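Local coordinates for Non-structural protein (Porcine reproductive and respiratory syndrome virus, PDB 3IFU) that is the papain-like cysteine protease and zinc-finger leader portion of a viral polyprotein, and probably suppresses host interferon-beta production, at residues G45-G48 with L49-P53; L92-Q95 with Q96-R100; R100-A103 with E104-A108. All blocks are in the same frame, centred on the assembly; numbering follows the deposited sequence.

Interaction 1: residues G45-G48 with L49-P53; sequences GVLG and LFYRP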
# COMPACT_ATOMS: atom_id res chain seq x y z
N GLY A 45 -20.58 -16.23 -8.70
CA GLY A 45 -19.87 -15.53 -9.76
C GLY A 45 -18.35 -15.66 -9.75
O GLY A 45 -17.81 -16.77 -9.71
N VAL A 46 -17.67 -14.52 -9.80
CA VAL A 46 -16.21 -14.48 -9.80
C VAL A 46 -15.61 -15.08 -8.52
O VAL A 46 -14.58 -15.74 -8.56
CB VAL A 46 -15.70 -13.03 -9.94
CG1 VAL A 46 -14.18 -13.00 -9.92
CG2 VAL A 46 -16.24 -12.43 -11.23
N LEU A 47 -16.27 -14.82 -7.39
CA LEU A 47 -15.81 -15.33 -6.10
C LEU A 47 -15.77 -16.86 -6.08
O LEU A 47 -14.83 -17.47 -5.56
CB LEU A 47 -16.73 -14.82 -4.99
CG LEU A 47 -16.38 -15.25 -3.57
CD1 LEU A 47 -14.96 -14.84 -3.24
CD2 LEU A 47 -17.35 -14.62 -2.61
N GLY A 48 -16.80 -17.47 -6.67
CA GLY A 48 -16.87 -18.92 -6.73
C GLY A 48 -15.73 -19.54 -7.52
O GLY A 48 -15.50 -20.74 -7.45
N LEU A 49 -15.01 -18.71 -8.27
CA LEU A 49 -13.88 -19.20 -9.05
C LEU A 49 -12.67 -19.42 -8.14
O LEU A 49 -11.66 -19.98 -8.57
CB LEU A 49 -13.53 -18.20 -10.16
CG LEU A 49 -14.70 -17.63 -10.98
CD1 LEU A 49 -14.17 -16.63 -12.00
CD2 LEU A 49 -15.45 -18.75 -11.67
N PHE A 50 -12.77 -18.99 -6.89
CA PHE A 50 -11.67 -19.15 -5.95
C PHE A 50 -12.13 -19.61 -4.57
O PHE A 50 -11.41 -20.34 -3.88
CB PHE A 50 -10.92 -17.83 -5.76
CG PHE A 50 -10.40 -17.23 -7.04
CD1 PHE A 50 -11.23 -16.47 -7.85
CD2 PHE A 50 -9.06 -17.36 -7.39
CE1 PHE A 50 -10.73 -15.84 -9.00
CE2 PHE A 50 -8.55 -16.75 -8.53
CZ PHE A 50 -9.38 -15.98 -9.34
N TYR A 51 -13.32 -19.18 -4.17
CA TYR A 51 -13.87 -19.49 -2.86
C TYR A 51 -15.07 -20.44 -2.87
O TYR A 51 -16.08 -20.18 -3.52
CB TYR A 51 -14.27 -18.18 -2.18
CG TYR A 51 -15.01 -18.34 -0.88
CD1 TYR A 51 -14.37 -18.84 0.25
CD2 TYR A 51 -16.33 -17.94 -0.76
CE1 TYR A 51 -15.03 -18.93 1.47
CE2 TYR A 51 -17.01 -18.03 0.45
CZ TYR A 51 -16.35 -18.52 1.56
OH TYR A 51 -17.00 -18.58 2.77
N ARG A 52 -14.95 -21.52 -2.11
CA ARG A 52 -15.99 -22.53 -1.98
C ARG A 52 -16.35 -22.60 -0.50
O ARG A 52 -15.64 -23.25 0.27
CB ARG A 52 -15.46 -23.88 -2.46
CG ARG A 52 -16.51 -24.97 -2.63
CD ARG A 52 -15.84 -26.29 -3.02
NE ARG A 52 -16.78 -27.28 -3.55
CZ ARG A 52 -17.90 -27.67 -2.93
NH1 ARG A 52 -18.22 -27.15 -1.75
NH2 ARG A 52 -18.68 -28.57 -3.50
N PRO A 53 -17.44 -21.95 -0.09
CA PRO A 53 -17.84 -21.98 1.32
C PRO A 53 -18.06 -23.38 1.88
O PRO A 53 -17.98 -24.37 1.16
CB PRO A 53 -19.12 -21.14 1.33
CG PRO A 53 -19.70 -21.42 -0.00
CD PRO A 53 -18.50 -21.34 -0.91
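L47 and Y51 make the tight half of this local turn. The backbone oxygen of L47 accepts two hydrogen bonds from successive amides. Y51 N lies 2.7 Å from L47 O, nearly in line with the carbonyl bond at a C=O...N angle of 165°. F50 N reaches the same L47 O at 2.9 Å from above the carbonyl plane. The two donors pin the chain as it leaves the turn. The L47 side chain then runs alongside that of Y51, the two pointing the same way, and L47 CD1 packs 3.6 Å from Y51 CB. Y51 CG stands opposite its own backbone N (chi1 173°), which carries the ring past the leucine branch. G48 CA also makes a CA-H...O contact of 3.5 Å with Y51 O.

L49 N bonds V46 O at 3.0 Å with a bent N-H...O angle of 147°, and L49 CB and CG press against V46 O, each at 3.1 Å. The outer methyls of the partly exposed V46 and L49 are looser, V46 CG1 lying 4.2 Å from L49 CD1. The F50 ring turns its edge to V46 O, which lies in the ring plane 3.5 Å from F50 CD1.

Outside the turn, F50 O is bonded by R32 NH2, and the Y51 ring meets that of Y106 edge to face. The succession of i to i+3 bonds closed by one i to i+4 bond is that of a short, irregular helical turn, here in the long loop between strand 23-25 and helix 81-87, within the N-terminal zinc-finger region.

Interaction 2: residues L92-Q95 with Q96-R100; sequences LNFQ and QRMVR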
# COMPACT_ATOMS: atom_id res chain seq x y z
N LEU A 92 1.87 -6.63 15.24
CA LEU A 92 1.53 -7.87 15.94
C LEU A 92 0.05 -7.77 16.28
O LEU A 92 -0.31 -7.58 17.45
CB LEU A 92 2.35 -8.00 17.23
CG LEU A 92 3.89 -7.88 17.20
CD1 LEU A 92 4.46 -8.74 16.06
CD2 LEU A 92 4.29 -6.42 17.01
N ASN A 93 -0.81 -7.92 15.28
CA ASN A 93 -2.25 -7.79 15.47
C ASN A 93 -2.99 -7.99 14.14
O ASN A 93 -4.18 -8.31 14.12
CB ASN A 93 -2.54 -6.38 16.02
CG ASN A 93 -3.99 -6.18 16.41
OD1 ASN A 93 -4.62 -7.07 17.01
ND2 ASN A 93 -4.54 -5.00 16.10
N PHE A 94 -2.27 -7.81 13.03
CA PHE A 94 -2.83 -7.93 11.69
C PHE A 94 -3.63 -9.18 11.31
O PHE A 94 -4.73 -9.06 10.77
CB PHE A 94 -1.74 -7.73 10.63
CG PHE A 94 -2.27 -7.78 9.22
CD1 PHE A 94 -2.92 -6.68 8.67
CD2 PHE A 94 -2.18 -8.95 8.47
CE1 PHE A 94 -3.47 -6.73 7.41
CE2 PHE A 94 -2.73 -9.02 7.20
CZ PHE A 94 -3.38 -7.91 6.67
N GLN A 95 -3.08 -10.37 11.54
CA GLN A 95 -3.80 -11.59 11.17
C GLN A 95 -5.19 -11.65 11.79
O GLN A 95 -6.18 -11.87 11.11
CB GLN A 95 -3.02 -12.84 11.59
CG GLN A 95 -1.72 -13.02 10.83
CD GLN A 95 -1.00 -14.30 11.21
OE1 GLN A 95 -0.62 -14.49 12.37
NE2 GLN A 95 -0.80 -15.19 10.24
N GLN A 96 -5.25 -11.44 13.10
CA GLN A 96 -6.51 -11.47 13.80
C GLN A 96 -7.47 -10.49 13.14
O GLN A 96 -8.61 -10.82 12.84
CB GLN A 96 -6.29 -11.10 15.26
CG GLN A 96 -7.50 -11.28 16.13
CD GLN A 96 -7.66 -10.12 17.08
OE1 GLN A 96 -8.06 -9.02 16.68
NE2 GLN A 96 -7.34 -10.35 18.35
N ARG A 97 -6.98 -9.28 12.91
CA ARG A 97 -7.76 -8.22 12.28
C ARG A 97 -8.27 -8.61 10.90
O ARG A 97 -9.45 -8.41 10.59
CB ARG A 97 -6.91 -6.96 12.18
CG ARG A 97 -7.70 -5.73 11.87
CD ARG A 97 -8.70 -5.48 12.97
NE ARG A 97 -9.70 -4.50 12.57
CZ ARG A 97 -10.77 -4.21 13.28
NH1 ARG A 97 -10.98 -4.83 14.43
NH2 ARG A 97 -11.63 -3.30 12.86
N MET A 98 -7.39 -9.15 10.05
CA MET A 98 -7.76 -9.57 8.70
C MET A 98 -8.91 -10.56 8.74
O MET A 98 -9.89 -10.44 8.00
CB MET A 98 -6.56 -10.20 8.00
CG MET A 98 -6.87 -10.98 6.71
SD MET A 98 -7.80 -10.09 5.40
CE MET A 98 -6.63 -8.90 4.84
N VAL A 99 -8.79 -11.53 9.64
CA VAL A 99 -9.80 -12.57 9.81
C VAL A 99 -11.18 -12.04 10.28
O VAL A 99 -12.21 -12.51 9.80
CB VAL A 99 -9.29 -13.65 10.78
CG1 VAL A 99 -10.36 -14.68 11.04
CG2 VAL A 99 -8.05 -14.31 10.18
N ARG A 100 -11.18 -11.07 11.19
CA ARG A 100 -12.43 -10.50 11.71
C ARG A 100 -13.09 -9.58 10.68
O ARG A 100 -14.31 -9.54 10.56
CB ARG A 100 -12.17 -9.71 12.99
CG ARG A 100 -11.45 -10.48 14.07
CD ARG A 100 -12.36 -11.44 14.80
NE ARG A 100 -13.38 -10.74 15.57
CZ ARG A 100 -14.34 -11.35 16.26
NH1 ARG A 100 -14.40 -12.67 16.26
NH2 ARG A 100 -15.23 -10.64 16.93
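F94 and M98 form the apolar core of this first helical turn, their side chains lying side by side and pointing the same way. M98 CB sits over one face of the F94 ring, 4.1 Å from F94 CZ, while the methyl M98 CE comes to 3.9 Å from that same F94 CZ. The methionine is bent at both chi2 (54°) and chi3 (69°), and this folding brings its terminal methyl back to the phenyl ring.

The backbone sets this spacing. M98 N donates to F94 O at 2.8 Å. On either side of it in the sequence, R97 N bonds N93 O at 3.2 Å and V99 N bonds Q95 O at 3.0 Å. The i to i+4 step therefore puts F94 and M98 on one side of the helix. The polar flank is much less closely packed: the amides of N93 and Q96 are turned 77° apart, and N93 OD1 stays 4.0 Å from Q96 OE1.

Farther out, helix 81-87 covers the apolar side, with I81, F82 and A85 touching M98 and R86 touching F94. P163 of the second subunit packs on F94 and Q95, so the start of the helix also belongs to the subunit interface. R97 packs its CB near F94 O, and its chain, bent at chi2, carries the guanidinium off to where NH2 makes a weak hydrogen bond to L119 O. N93 holds the N-cap position without a side-chain capping bond, and the whole is the opening turn of alpha-helix 94-108 in the papain-like cysteine proteinase region.

Interaction 3: residues R100-A103 with E104-A108; sequences RVAA and EIYRA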
# COMPACT_ATOMS: atom_id res chain seq x y z
N ARG A 100 -11.18 -11.07 11.19
CA ARG A 100 -12.43 -10.50 11.71
C ARG A 100 -13.09 -9.58 10.68
O ARG A 100 -14.31 -9.54 10.56
CB ARG A 100 -12.17 -9.71 12.99
CG ARG A 100 -11.45 -10.48 14.07
CD ARG A 100 -12.36 -11.44 14.80
NE ARG A 100 -13.38 -10.74 15.57
CZ ARG A 100 -14.34 -11.35 16.26
NH1 ARG A 100 -14.40 -12.67 16.26
NH2 ARG A 100 -15.23 -10.64 16.93
N VAL A 101 -12.26 -8.84 9.94
CA VAL A 101 -12.74 -7.92 8.91
C VAL A 101 -13.40 -8.67 7.74
O VAL A 101 -14.45 -8.25 7.24
CB VAL A 101 -11.59 -7.06 8.37
CG1 VAL A 101 -12.04 -6.29 7.14
CG2 VAL A 101 -11.11 -6.12 9.45
N ALA A 102 -12.78 -9.76 7.30
CA ALA A 102 -13.32 -10.55 6.19
C ALA A 102 -14.66 -11.16 6.60
O ALA A 102 -15.66 -11.02 5.90
CB ALA A 102 -12.34 -11.65 5.81
N ALA A 103 -14.68 -11.82 7.76
CA ALA A 103 -15.88 -12.46 8.29
C ALA A 103 -17.06 -11.49 8.37
O ALA A 103 -18.17 -11.82 7.98
CB ALA A 103 -15.60 -13.07 9.68
N GLU A 104 -16.80 -10.29 8.89
CA GLU A 104 -17.85 -9.28 9.01
C GLU A 104 -18.42 -8.92 7.64
O GLU A 104 -19.62 -9.01 7.41
CB GLU A 104 -17.31 -8.01 9.66
CG GLU A 104 -17.31 -8.01 11.17
CD GLU A 104 -18.71 -8.14 11.77
OE1 GLU A 104 -19.69 -7.70 11.12
OE2 GLU A 104 -18.82 -8.67 12.89
N ILE A 105 -17.54 -8.50 6.73
CA ILE A 105 -17.93 -8.09 5.39
C ILE A 105 -18.60 -9.23 4.61
O ILE A 105 -19.66 -9.03 4.02
CB ILE A 105 -16.69 -7.51 4.64
CG1 ILE A 105 -16.25 -6.20 5.31
CG2 ILE A 105 -17.02 -7.27 3.18
CD1 ILE A 105 -15.05 -5.54 4.71
N TYR A 106 -17.99 -10.41 4.61
CA TYR A 106 -18.57 -11.56 3.92
C TYR A 106 -19.99 -11.81 4.42
O TYR A 106 -20.91 -12.05 3.63
CB TYR A 106 -17.74 -12.82 4.16
CG TYR A 106 -16.71 -13.10 3.10
CD1 TYR A 106 -15.64 -12.23 2.91
CD2 TYR A 106 -16.80 -14.23 2.30
CE1 TYR A 106 -14.69 -12.48 1.94
CE2 TYR A 106 -15.85 -14.49 1.32
CZ TYR A 106 -14.80 -13.61 1.15
OH TYR A 106 -13.87 -13.84 0.16
N ARG A 107 -20.17 -11.78 5.74
CA ARG A 107 -21.48 -12.00 6.33
C ARG A 107 -22.49 -10.98 5.80
O ARG A 107 -23.57 -11.35 5.33
CB ARG A 107 -21.39 -11.90 7.86
CG ARG A 107 -22.72 -12.08 8.54
CD ARG A 107 -22.57 -12.34 10.02
NE ARG A 107 -22.26 -11.15 10.79
CZ ARG A 107 -22.11 -11.15 12.11
NH1 ARG A 107 -22.24 -12.28 12.79
NH2 ARG A 107 -21.84 -10.02 12.76
N ALA A 108 -22.14 -9.71 5.88
CA ALA A 108 -23.00 -8.64 5.41
C ALA A 108 -23.19 -8.71 3.89
O ALA A 108 -24.20 -8.21 3.37
CB ALA A 108 -22.42 -7.29 5.82
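Four consecutive i to i+4 bonds, from E104, I105, Y106 and R107 back to R100, V101, A102 and A103, continue helix 94-108 as regular alpha-helix, the shortest of them Y106 N to A102 O at 2.7 Å. On the buried side V101 and I105 lie alongside each other, V101 CG1 meeting I105 CD1 at 3.9 Å. I105 has CG1 turned beside its backbone N (chi1 -67°) with an extended chi2, and this directs CD1 back along the helix to the valine.

The Y106 ring presents its edge to A102 O, 3.2 Å from Y106 CD1, and A102 CB approaches Y106 CD1 more loosely at 4.4 Å. The Y106 hydroxyl hydrogen-bonds V16 O, and the Y106 ring meets that of W77 edge to face. I81 of helix 81-87 packs on V101, A102 and Y106, whereas V115 of helix 113-118 touches I105.

On the outer side E104 OE2 stands 3.3 Å from R107 NH2, well out of the guanidinium plane, while R100 NH2 remains 5.8 Å from E104 OE2. The chemistry is thus divided: apolar and aromatic packing joins the helix to its neighbours together with directed polar bonds from Y106, its hydroxyl to V16 O and its backbone O to W59 NE1, while the E104-R107 pair attracts by charge without a directed N-H bond and probably constrains its side chains only weakly.

Along the chain interaction 1 comes first, in the loop between strand 23-25 and helix 81-87, within the zinc-finger region. Interactions 2 and 3 follow on helix 94-108, in the cysteine proteinase region, share R100 and have centres 12 Å apart. The centre of interaction 1 is 15 Å from that of interaction 3 and 22 Å from that of interaction 2, and it touches only the former: L47 CD1 lies 3.7 Å from Y106 OH, and Y51 CE2 3.8 Å from Y106 CE2. Helix 94-108 thus runs beside the zinc-finger region at both ends, through Y106 in its second half and through F94, which touches L29, at its start, where it also meets the second subunit.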